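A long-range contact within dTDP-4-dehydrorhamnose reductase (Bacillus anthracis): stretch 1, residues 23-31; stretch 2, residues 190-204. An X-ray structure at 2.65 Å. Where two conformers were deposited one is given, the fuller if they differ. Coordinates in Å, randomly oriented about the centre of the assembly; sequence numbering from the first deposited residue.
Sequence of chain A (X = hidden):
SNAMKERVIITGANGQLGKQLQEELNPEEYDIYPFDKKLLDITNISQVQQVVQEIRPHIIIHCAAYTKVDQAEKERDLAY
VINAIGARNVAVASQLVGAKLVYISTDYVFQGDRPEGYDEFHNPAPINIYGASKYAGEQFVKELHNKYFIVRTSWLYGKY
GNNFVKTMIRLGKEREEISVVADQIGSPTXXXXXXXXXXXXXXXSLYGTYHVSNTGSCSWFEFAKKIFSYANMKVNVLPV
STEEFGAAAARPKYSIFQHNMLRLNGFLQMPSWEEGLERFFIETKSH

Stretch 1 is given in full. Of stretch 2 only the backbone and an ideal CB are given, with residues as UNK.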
# COMPACT_ATOMS: atom_id res chain seq x y z
N GLU A 23 -8.05 13.30 1.95
CA GLU A 23 -7.81 14.71 1.67
C GLU A 23 -7.50 15.02 0.21
O GLU A 23 -7.67 16.15 -0.23
CB GLU A 23 -6.61 15.20 2.49
CG GLU A 23 -6.77 15.09 4.00
CD GLU A 23 -5.53 15.55 4.75
OE1 GLU A 23 -4.54 15.91 4.08
OE2 GLU A 23 -5.55 15.54 6.00
N GLU A 24 -7.04 14.01 -0.53
CA GLU A 24 -6.68 14.21 -1.94
C GLU A 24 -7.79 13.95 -2.97
O GLU A 24 -7.62 14.27 -4.15
CB GLU A 24 -5.40 13.45 -2.26
CG GLU A 24 -4.23 13.95 -1.41
CD GLU A 24 -2.93 13.23 -1.68
OE1 GLU A 24 -2.92 12.32 -2.54
OE2 GLU A 24 -1.92 13.58 -1.04
N LEU A 25 -8.91 13.37 -2.55
CA LEU A 25 -10.01 13.12 -3.47
C LEU A 25 -10.80 14.42 -3.53
O LEU A 25 -11.19 14.96 -2.50
CB LEU A 25 -10.91 11.97 -3.01
CG LEU A 25 -10.25 10.60 -2.93
CD1 LEU A 25 -11.24 9.58 -2.39
CD2 LEU A 25 -9.73 10.18 -4.30
N ASN A 26 -11.02 14.93 -4.75
CA ASN A 26 -11.75 16.18 -4.94
C ASN A 26 -13.16 16.10 -4.33
O ASN A 26 -14.00 15.33 -4.79
CB ASN A 26 -11.82 16.51 -6.43
CG ASN A 26 -12.47 17.86 -6.71
OD1 ASN A 26 -12.83 18.59 -5.79
ND2 ASN A 26 -12.60 18.20 -7.98
N PRO A 27 -13.41 16.91 -3.28
CA PRO A 27 -14.73 16.91 -2.62
C PRO A 27 -15.86 17.45 -3.49
O PRO A 27 -17.02 17.16 -3.21
CB PRO A 27 -14.51 17.80 -1.40
CG PRO A 27 -13.35 18.66 -1.74
CD PRO A 27 -12.48 17.85 -2.64
N GLU A 28 -15.54 18.23 -4.52
CA GLU A 28 -16.57 18.77 -5.41
C GLU A 28 -16.73 17.84 -6.61
O GLU A 28 -16.80 18.26 -7.75
CB GLU A 28 -16.23 20.19 -5.86
CG GLU A 28 -16.14 21.19 -4.72
CD GLU A 28 -15.84 22.60 -5.19
OE1 GLU A 28 -15.66 22.80 -6.41
OE2 GLU A 28 -15.78 23.52 -4.34
N GLU A 29 -16.80 16.54 -6.30
CA GLU A 29 -16.95 15.49 -7.29
C GLU A 29 -17.48 14.23 -6.60
O GLU A 29 -18.31 13.51 -7.16
CB GLU A 29 -15.60 15.19 -7.95
CG GLU A 29 -15.64 14.10 -9.02
CD GLU A 29 -14.28 13.83 -9.66
OE1 GLU A 29 -13.27 14.45 -9.25
OE2 GLU A 29 -14.22 12.98 -10.57
N TYR A 30 -16.99 13.98 -5.39
CA TYR A 30 -17.40 12.81 -4.61
C TYR A 30 -17.80 13.15 -3.18
O TYR A 30 -17.32 14.13 -2.61
CB TYR A 30 -16.24 11.83 -4.48
CG TYR A 30 -15.66 11.26 -5.75
CD1 TYR A 30 -16.20 10.11 -6.31
CD2 TYR A 30 -14.55 11.82 -6.35
CE1 TYR A 30 -15.67 9.57 -7.46
CE2 TYR A 30 -14.00 11.28 -7.50
CZ TYR A 30 -14.57 10.15 -8.05
OH TYR A 30 -14.05 9.59 -9.20
N ASP A 31 -18.68 12.34 -2.61
CA ASP A 31 -19.12 12.50 -1.22
C ASP A 31 -18.23 11.49 -0.53
O ASP A 31 -18.47 10.28 -0.62
CB ASP A 31 -20.60 12.14 -1.01
CG ASP A 31 -21.54 13.08 -1.71
OD1 ASP A 31 -21.07 14.08 -2.29
OD2 ASP A 31 -22.77 12.84 -1.65
N UNK A 190 5.48 6.98 -2.56
CA UNK A 190 4.83 8.05 -1.82
C UNK A 190 3.33 8.11 -2.07
O UNK A 190 2.87 8.29 -3.19
CB UNK A 190 5.47 9.39 -2.18
N UNK A 191 2.57 7.93 -0.98
CA UNK A 191 1.11 7.94 -1.00
C UNK A 191 0.49 8.92 -1.99
O UNK A 191 -0.44 8.57 -2.71
CB UNK A 191 0.59 8.26 0.40
N UNK A 192 0.98 10.15 -2.02
CA UNK A 192 0.43 11.15 -2.94
C UNK A 192 0.45 10.66 -4.38
O UNK A 192 -0.53 10.85 -5.11
CB UNK A 192 1.21 12.46 -2.83
N UNK A 193 1.55 10.03 -4.81
CA UNK A 193 1.65 9.51 -6.18
C UNK A 193 0.71 8.32 -6.37
O UNK A 193 0.14 8.13 -7.46
CB UNK A 193 3.09 9.10 -6.50
N UNK A 194 0.55 7.51 -5.33
CA UNK A 194 -0.33 6.35 -5.40
C UNK A 194 -1.78 6.83 -5.54
O UNK A 194 -2.52 6.36 -6.40
CB UNK A 194 -0.16 5.46 -4.16
N UNK A 195 -2.17 7.77 -4.68
CA UNK A 195 -3.53 8.30 -4.70
C UNK A 195 -3.87 8.90 -6.06
O UNK A 195 -5.01 8.79 -6.51
CB UNK A 195 -3.71 9.35 -3.60
N UNK A 196 -2.88 9.52 -6.70
CA UNK A 196 -3.12 10.11 -8.01
C UNK A 196 -3.51 9.02 -8.99
O UNK A 196 -4.40 9.21 -9.80
CB UNK A 196 -1.89 10.87 -8.51
N UNK A 197 -2.86 7.87 -8.87
CA UNK A 197 -3.15 6.75 -9.76
C UNK A 197 -4.48 6.09 -9.40
O UNK A 197 -5.26 5.73 -10.28
CB UNK A 197 -2.02 5.72 -9.70
N UNK A 198 -4.75 5.93 -8.11
CA UNK A 198 -6.00 5.33 -7.66
C UNK A 198 -7.15 6.16 -8.21
O UNK A 198 -8.12 5.63 -8.76
CB UNK A 198 -6.06 5.24 -6.13
N UNK A 199 -7.01 7.46 -8.07
CA UNK A 199 -8.00 8.42 -8.54
C UNK A 199 -8.28 8.22 -10.04
O UNK A 199 -9.43 8.25 -10.48
CB UNK A 199 -7.52 9.85 -8.27
N UNK A 200 -7.22 7.99 -10.82
CA UNK A 200 -7.36 7.79 -12.26
C UNK A 200 -8.09 6.48 -12.58
O UNK A 200 -8.91 6.44 -13.50
CB UNK A 200 -5.98 7.80 -12.93
N UNK A 201 -7.80 5.43 -11.82
CA UNK A 201 -8.46 4.13 -12.04
C UNK A 201 -9.95 4.11 -11.70
O UNK A 201 -10.73 3.48 -12.40
CB UNK A 201 -7.75 3.06 -11.21
N UNK A 202 -10.34 4.80 -10.63
CA UNK A 202 -11.76 4.83 -10.23
C UNK A 202 -12.69 5.52 -11.25
O UNK A 202 -13.89 5.24 -11.27
CB UNK A 202 -11.89 5.54 -8.88
N UNK A 203 -12.15 6.41 -12.09
CA UNK A 203 -12.98 7.09 -13.12
C UNK A 203 -13.22 6.21 -14.34
O UNK A 203 -13.95 6.60 -15.25
CB UNK A 203 -12.31 8.39 -13.56
N UNK A 204 -12.62 5.02 -14.36
CA UNK A 204 -12.79 4.10 -15.48
C UNK A 204 -13.27 2.75 -14.98
O UNK A 204 -13.51 2.57 -13.79
CB UNK A 204 -11.48 3.95 -16.26

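Position 190 sits at the N-cap, right before the helix, and its CB has nothing of stretch 1 within 5.5 Å. Cap formers such as Ser, Thr or Asp would be usual, but the backbone here demands no one type. It is Tyr190, chi1 t, whose hydroxyl is hydrogen-bonded elsewhere in the structure. Position 191, pointing sideways with an empty neighbourhood, could take almost any helix-tolerant residue; it is Val191.

At 192 the ideal CB already lies 3.8 Å from Glu24 OE2. A small residue fits without disturbing the carboxylate, and a Ser might address it. Ala192 takes the small option: its CB packs 3.7 Å from Glu24 OE2.

Positions 193 and 194 point away and sideways, and stretch 1 sets no rule for them. They are Asp193 and Leu194.

Position 195 points toward stretch 1, and its ideal CB is a tight 3.2 Å from Glu24 OE1. An acceptor so near favours a side chain with a donor, provided it can turn beside the carboxylate: Asn, Ser, Thr or Gln are candidates, whereas an acid would set charge against charge. The residue is Asn195, chi1 m, and its ND2 donates to Glu24 OE1 at 3.1 Å with an N-H...acceptor angle of 153°.

Positions 196, 197 and 198 make no contact, although 198 points toward stretch 1; they hold Val196, Met197 and Ile198.

At 199 the CB points sideways, 4.6 Å from Leu25 CD2. Apolar or medium polar chains would suit this methyl. Asn199, chi1 t, brings OD1 to 4.4 Å from Leu25 CD2, a loose packing contact.

Positions 200 and 201 are out of reach and carry Lys200 and Leu201.

Position 202 points toward stretch 1, with its ideal CB 4.6 Å from Tyr30 OH. A branched or long aliphatic chain could pack on the tyrosine. Ile202, with chi1 p and chi2 t, does so: CD1 lies 4.0 Å from Tyr30 CZ, and CG1 3.7 Å from Tyr30 OH.

At 203 the CB points sideways, 4.8 Å from Tyr30 OH, with the carboxylate of Glu29 beyond. A donor with reach is wanted, so His, Lys, Arg or Gln could serve, and an aromatic could meet the tyrosine. His203 combines both: NE2 donates to Glu29 OE2 in a very short 2.4 Å bond, and the edge of Tyr30 turns toward its face, planes at 68°. Its ND1 donates to Asn199 O at 2.6 Å, which helps hold the ring in place.

Position 204 is out of reach; Thr204 OG1 bonds Leu201 O at 2.9 Å.

Stretch 2, residues 190-204: YVADLNVMINKLIHT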
# COMPACT_ATOMS: atom_id res chain seq x y z
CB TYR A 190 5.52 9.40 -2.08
CG TYR A 190 4.81 10.59 -1.50
CD1 TYR A 190 4.30 10.57 -0.21
CD2 TYR A 190 4.76 11.80 -2.19
CE1 TYR A 190 3.66 11.67 0.33
CE2 TYR A 190 4.15 12.91 -1.64
CZ TYR A 190 3.60 12.84 -0.39
OH TYR A 190 2.99 13.94 0.16
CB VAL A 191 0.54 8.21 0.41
CG1 VAL A 191 -0.97 8.33 0.36
CG2 VAL A 191 0.97 7.12 1.38
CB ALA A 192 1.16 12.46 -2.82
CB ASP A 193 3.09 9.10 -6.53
CG ASP A 193 4.06 10.29 -6.55
OD1 ASP A 193 3.61 11.44 -6.39
OD2 ASP A 193 5.27 10.06 -6.76
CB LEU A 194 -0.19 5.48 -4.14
CG LEU A 194 -1.10 4.25 -4.10
CD1 LEU A 194 -0.84 3.37 -5.32
CD2 LEU A 194 -0.89 3.46 -2.82
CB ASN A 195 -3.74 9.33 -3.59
CG ASN A 195 -3.63 8.71 -2.20
OD1 ASN A 195 -3.68 7.48 -2.04
ND2 ASN A 195 -3.53 9.56 -1.18
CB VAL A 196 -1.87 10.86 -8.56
CG1 VAL A 196 -2.10 11.31 -9.98
CG2 VAL A 196 -1.51 12.03 -7.66
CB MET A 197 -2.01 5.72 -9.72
CG MET A 197 -2.15 4.62 -10.76
SD MET A 197 -2.17 5.31 -12.44
CE MET A 197 -0.58 6.15 -12.48
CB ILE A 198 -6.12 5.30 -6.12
CG1 ILE A 198 -5.03 4.41 -5.51
CG2 ILE A 198 -7.47 4.77 -5.69
CD1 ILE A 198 -5.05 4.34 -4.00
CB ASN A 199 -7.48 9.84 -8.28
CG ASN A 199 -8.48 10.92 -8.61
OD1 ASN A 199 -9.68 10.67 -8.66
ND2 ASN A 199 -8.00 12.14 -8.77
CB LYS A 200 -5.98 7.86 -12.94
CG LYS A 200 -5.31 9.24 -12.76
CD LYS A 200 -3.88 9.34 -13.32
CE LYS A 200 -3.81 9.11 -14.82
NZ LYS A 200 -4.60 10.12 -15.59
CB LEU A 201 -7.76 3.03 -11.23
CG LEU A 201 -6.32 2.66 -11.58
CD1 LEU A 201 -5.75 1.68 -10.56
CD2 LEU A 201 -6.23 2.09 -13.00
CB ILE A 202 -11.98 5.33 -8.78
CG1 ILE A 202 -11.70 6.82 -8.64
CG2 ILE A 202 -11.09 4.56 -7.81
CD1 ILE A 202 -11.88 7.33 -7.23
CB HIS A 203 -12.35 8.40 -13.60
CG HIS A 203 -12.34 9.49 -12.58
ND1 HIS A 203 -11.33 9.65 -11.66
CD2 HIS A 203 -13.20 10.51 -12.38
CE1 HIS A 203 -11.59 10.70 -10.90
NE2 HIS A 203 -12.72 11.25 -11.32
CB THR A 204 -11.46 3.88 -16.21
OG1 THR A 204 -10.51 3.27 -15.32
CG2 THR A 204 -10.90 5.20 -16.72
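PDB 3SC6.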